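Local coordinates for ApRick protease (Rickettsia conorii, PDB 5C9F), which probably acts as an aspartic-type endopeptidase, this chain being the retropepsin-like protease domain of a longer protein with a predicted transmembrane helix, at residues L53-R64 with N73-N81. Sequence-based numbering, arbitrary orientation.
Sequences LGFDLTKLKYTR and NKAAPITLN
In this retropepsin-like fold a classic beta bulge, with Thr63 and Arg64 both facing Ala75, starts strand 64-68, which pairs antiparallel with strand 71-84. Arg64 and Ala75 form a hydrogen-bonded pair, Arg64 N to Ala75 O and Ala75 N to Arg64 O, both 2.9 Å. Before the bulge, Tyr62 centres an inverse gamma turn, and its carbonyl accepts a hydrogen bond from the ammonium group of Lys74, NZ to O 2.9 Å, nearly in line with the carbonyl (C=O...N angle 163°). Bends at chi2 and chi3 curl the lysine chain back over the bulge, bringing CE to 3.4 Å from Arg64 O, and a further bend at chi4 (-50°) turns NZ to Tyr62 O.

Upstream of the bulge, residues 53-62 lean apolar side chains on strand 73-80, which also pairs with strand 88-97. Ala76 CB sits over the centre of the Tyr62 ring, 3.9 Å from the centroid, in a CH-pi contact; the same methyl touches Leu60 CB, and Tyr62 and Leu60 also both pack on Val96 of strand 88-97. Leu60 CD2 meets Ile78 CG2, which also makes an off-centre CH-pi contact with the Phe55 ring. With chi1 at 56°, Ile78 holds CG1 between its backbone N and carbonyl carbon, and both branches reach Phe55: CG2 lies near CE1 and CD1 near CE2. Leu80 CD2 comes to the edge of that ring, close to its plane. Gly54, at positive phi, closes helix 47-52 in a Schellman motif just before Phe55, joining this patch to the helix end. On the exposed side Pro77 fits against Thr63 and Arg64, its CD 3.6 Å from Thr63 OG1 and 3.9 Å from Arg64 CG.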
loop_
_atom_site.group_PDB
_atom_site.type_symbol
_atom_site.label_atom_id
_atom_site.label_comp_id
_atom_site.label_asym_id
_atom_site.label_seq_id
_atom_site.Cartn_x
_atom_site.Cartn_y
_atom_site.Cartn_z
ATOM N N LEU A 53 26.399 -21.028 1.330
ATOM C CA LEU A 53 26.287 -19.957 0.369
ATOM C C LEU A 53 27.499 -19.921 -0.576
ATOM O O LEU A 53 27.607 -19.028 -1.429
ATOM C CB LEU A 53 26.148 -18.611 1.083
ATOM C CG LEU A 53 24.819 -18.475 1.835
ATOM C CD1 LEU A 53 24.793 -17.184 2.611
ATOM C CD2 LEU A 53 23.582 -18.568 0.936
ATOM N N GLY A 54 28.378 -20.900 -0.463
ATOM C CA GLY A 54 29.504 -21.058 -1.416
ATOM C C GLY A 54 30.722 -20.241 -1.041
ATOM O O GLY A 54 31.618 -20.126 -1.844
ATOM N N PHE A 55 30.767 -19.673 0.164
ATOM C CA PHE A 55 31.966 -18.987 0.602
ATOM C C PHE A 55 33.066 -20.012 0.936
ATOM O O PHE A 55 32.801 -21.065 1.477
ATOM C CB PHE A 55 31.679 -18.106 1.784
ATOM C CG PHE A 55 30.930 -16.872 1.435
ATOM C CD1 PHE A 55 31.575 -15.816 0.815
ATOM C CD2 PHE A 55 29.584 -16.788 1.629
ATOM C CE1 PHE A 55 30.896 -14.669 0.466
ATOM C CE2 PHE A 55 28.886 -15.645 1.285
ATOM C CZ PHE A 55 29.531 -14.587 0.672
ATOM N N ASP A 56 34.278 -19.744 0.475
ATOM C CA ASP A 56 35.434 -20.600 0.770
ATOM C C ASP A 56 36.090 -19.999 1.957
ATOM O O ASP A 56 36.729 -18.928 1.853
ATOM C CB ASP A 56 36.399 -20.638 -0.424
ATOM C CG ASP A 56 37.633 -21.513 -0.165
ATOM O OD1 ASP A 56 37.940 -21.829 1.006
ATOM O OD2 ASP A 56 38.293 -21.871 -1.160
ATOM N N LEU A 57 35.942 -20.665 3.098
ATOM C CA LEU A 57 36.339 -20.038 4.369
ATOM C C LEU A 57 37.855 -19.818 4.403
ATOM O O LEU A 57 38.299 -18.886 5.033
ATOM C CB LEU A 57 35.954 -20.904 5.564
ATOM C CG LEU A 57 34.565 -20.790 6.195
ATOM C CD1 LEU A 57 33.551 -19.996 5.397
ATOM C CD2 LEU A 57 34.083 -22.188 6.522
ATOM N N THR A 58 38.619 -20.625 3.678
ATOM C CA THR A 58 40.077 -20.427 3.624
ATOM C C THR A 58 40.509 -19.186 2.821
ATOM O O THR A 58 41.617 -18.705 3.019
ATOM C CB THR A 58 40.808 -21.648 3.013
ATOM O OG1 THR A 58 40.550 -21.716 1.593
ATOM C CG2 THR A 58 40.346 -22.924 3.684
ATOM N N LYS A 59 39.672 -18.694 1.904
ATOM C CA LYS A 59 39.990 -17.504 1.089
ATOM C C LYS A 59 39.579 -16.222 1.771
ATOM O O LYS A 59 40.067 -15.153 1.429
ATOM C CB LYS A 59 39.277 -17.505 -0.282
ATOM C CG LYS A 59 39.351 -18.788 -1.074
ATOM C CD LYS A 59 40.643 -18.929 -1.834
ATOM C CE LYS A 59 40.549 -20.130 -2.758
ATOM N NZ LYS A 59 41.800 -20.314 -3.530
ATOM N N LEU A 60 38.638 -16.307 2.691
ATOM C CA LEU A 60 38.153 -15.111 3.384
ATOM C C LEU A 60 39.312 -14.579 4.204
ATOM O O LEU A 60 40.110 -15.340 4.722
ATOM C CB LEU A 60 37.023 -15.459 4.286
ATOM C CG LEU A 60 35.711 -15.926 3.637
ATOM C CD1 LEU A 60 34.723 -16.278 4.731
ATOM C CD2 LEU A 60 35.123 -14.838 2.768
ATOM N N LYS A 61 39.420 -13.282 4.296
ATOM C CA LYS A 61 40.421 -12.703 5.175
ATOM C C LYS A 61 39.672 -12.181 6.418
ATOM O O LYS A 61 38.735 -11.400 6.312
ATOM C CB LYS A 61 41.239 -11.634 4.444
ATOM C CG LYS A 61 40.452 -10.752 3.491
ATOM C CD LYS A 61 41.275 -9.589 2.957
ATOM C CE LYS A 61 40.530 -8.857 1.853
ATOM N NZ LYS A 61 41.449 -7.990 1.070
ATOM N N TYR A 62 40.109 -12.648 7.574
ATOM C CA TYR A 62 39.469 -12.349 8.854
ATOM C C TYR A 62 40.106 -11.093 9.398
ATOM O O TYR A 62 40.858 -11.103 10.350
ATOM C CB TYR A 62 39.591 -13.540 9.806
ATOM C CG TYR A 62 38.682 -14.665 9.431
ATOM C CD1 TYR A 62 38.934 -15.465 8.321
ATOM C CD2 TYR A 62 37.509 -14.898 10.152
ATOM C CE1 TYR A 62 38.041 -16.480 7.962
ATOM C CE2 TYR A 62 36.616 -15.907 9.807
ATOM C CZ TYR A 62 36.875 -16.687 8.720
ATOM O OH TYR A 62 35.981 -17.673 8.427
ATOM N N THR A 63 39.758 -9.977 8.778
ATOM C CA THR A 63 40.372 -8.704 9.111
ATOM C C THR A 63 39.608 -7.911 10.160
ATOM O O THR A 63 40.131 -6.930 10.674
ATOM C CB THR A 63 40.459 -7.833 7.856
ATOM O OG1 THR A 63 39.163 -7.741 7.250
ATOM C CG2 THR A 63 41.453 -8.436 6.883
ATOM N N ARG A 64 38.373 -8.311 10.454
ATOM C CA ARG A 64 37.502 -7.539 11.343
ATOM C C ARG A 64 37.448 -8.163 12.738
ATOM O O ARG A 64 37.706 -9.344 12.914
ATOM C CB ARG A 64 36.099 -7.350 10.743
ATOM C CG ARG A 64 36.081 -6.420 9.525
ATOM C CD ARG A 64 36.220 -4.948 9.942
ATOM N NE ARG A 64 34.902 -4.509 10.383
ATOM C CZ ARG A 64 34.455 -4.399 11.631
ATOM N NH1 ARG A 64 35.245 -4.587 12.691
ATOM N NH2 ARG A 64 33.183 -4.048 11.822
ATOM N N ASN A 73 35.896 -11.165 19.018
ATOM C CA ASN A 73 36.064 -12.260 18.033
ATOM C C ASN A 73 36.480 -11.777 16.683
ATOM O O ASN A 73 36.015 -10.742 16.218
ATOM C CB ASN A 73 34.799 -13.095 17.910
ATOM C CG ASN A 73 34.430 -13.784 19.241
ATOM O OD1 ASN A 73 35.307 -14.172 20.011
ATOM N ND2 ASN A 73 33.141 -13.905 19.518
ATOM N N LYS A 74 37.256 -12.587 15.995
ATOM C CA LYS A 74 37.651 -12.270 14.609
ATOM C C LYS A 74 36.539 -12.656 13.606
ATOM O O LYS A 74 35.850 -13.668 13.770
ATOM C CB LYS A 74 38.985 -12.965 14.259
ATOM C CG LYS A 74 40.148 -12.474 15.101
ATOM C CD LYS A 74 40.388 -11.002 14.878
ATOM C CE LYS A 74 40.840 -10.662 13.496
ATOM N NZ LYS A 74 41.963 -11.463 12.973
ATOM N N ALA A 75 36.391 -11.853 12.566
ATOM C CA ALA A 75 35.467 -12.121 11.480
ATOM C C ALA A 75 35.945 -11.631 10.107
ATOM O O ALA A 75 36.740 -10.678 10.003
ATOM C CB ALA A 75 34.079 -11.544 11.826
ATOM N N ALA A 76 35.453 -12.277 9.059
ATOM C CA ALA A 76 35.695 -11.863 7.676
ATOM C C ALA A 76 34.462 -11.144 7.187
ATOM O O ALA A 76 33.342 -11.683 7.252
ATOM C CB ALA A 76 35.986 -13.064 6.779
ATOM N N PRO A 77 34.632 -9.922 6.680
ATOM C CA PRO A 77 33.499 -9.204 6.110
ATOM C C PRO A 77 33.096 -9.793 4.779
ATOM O O PRO A 77 33.953 -10.225 4.048
ATOM C CB PRO A 77 34.043 -7.770 5.928
ATOM C CG PRO A 77 35.513 -7.929 5.874
ATOM C CD PRO A 77 35.854 -9.098 6.725
ATOM N N ILE A 78 31.790 -9.830 4.497
ATOM C CA ILE A 78 31.260 -10.293 3.232
ATOM C C ILE A 78 30.139 -9.372 2.821
ATOM O O ILE A 78 29.614 -8.617 3.629
ATOM C CB ILE A 78 30.750 -11.735 3.306
ATOM C CG1 ILE A 78 29.701 -11.876 4.431
ATOM C CG2 ILE A 78 31.927 -12.721 3.547
ATOM C CD1 ILE A 78 28.973 -13.180 4.431
ATOM N N THR A 79 29.738 -9.496 1.566
ATOM C CA THR A 79 28.540 -8.833 1.041
ATOM C C THR A 79 27.604 -9.860 0.408
ATOM O O THR A 79 28.040 -10.719 -0.312
ATOM C CB THR A 79 28.925 -7.782 -0.003
ATOM O OG1 THR A 79 29.779 -6.822 0.627
ATOM C CG2 THR A 79 27.696 -7.095 -0.546
ATOM N N LEU A 80 26.334 -9.805 0.790
ATOM C CA LEU A 80 25.357 -10.747 0.319
ATOM C C LEU A 80 24.606 -10.092 -0.852
ATOM O O LEU A 80 23.943 -9.083 -0.704
ATOM C CB LEU A 80 24.450 -11.137 1.430
ATOM C CG LEU A 80 25.149 -11.837 2.625
ATOM C CD1 LEU A 80 24.179 -11.913 3.777
ATOM C CD2 LEU A 80 25.649 -13.212 2.306
ATOM N N ASN A 81 24.748 -10.671 -2.023
ATOM C CA ASN A 81 24.168 -10.091 -3.226
ATOM C C ASN A 81 22.675 -9.892 -3.081
ATOM O O ASN A 81 22.165 -8.837 -3.424
ATOM C CB ASN A 81 24.444 -10.979 -4.445
ATOM C CG ASN A 81 25.920 -11.079 -4.757
ATOM O OD1 ASN A 81 26.672 -10.157 -4.525
ATOM N ND2 ASN A 81 26.336 -12.221 -5.274
#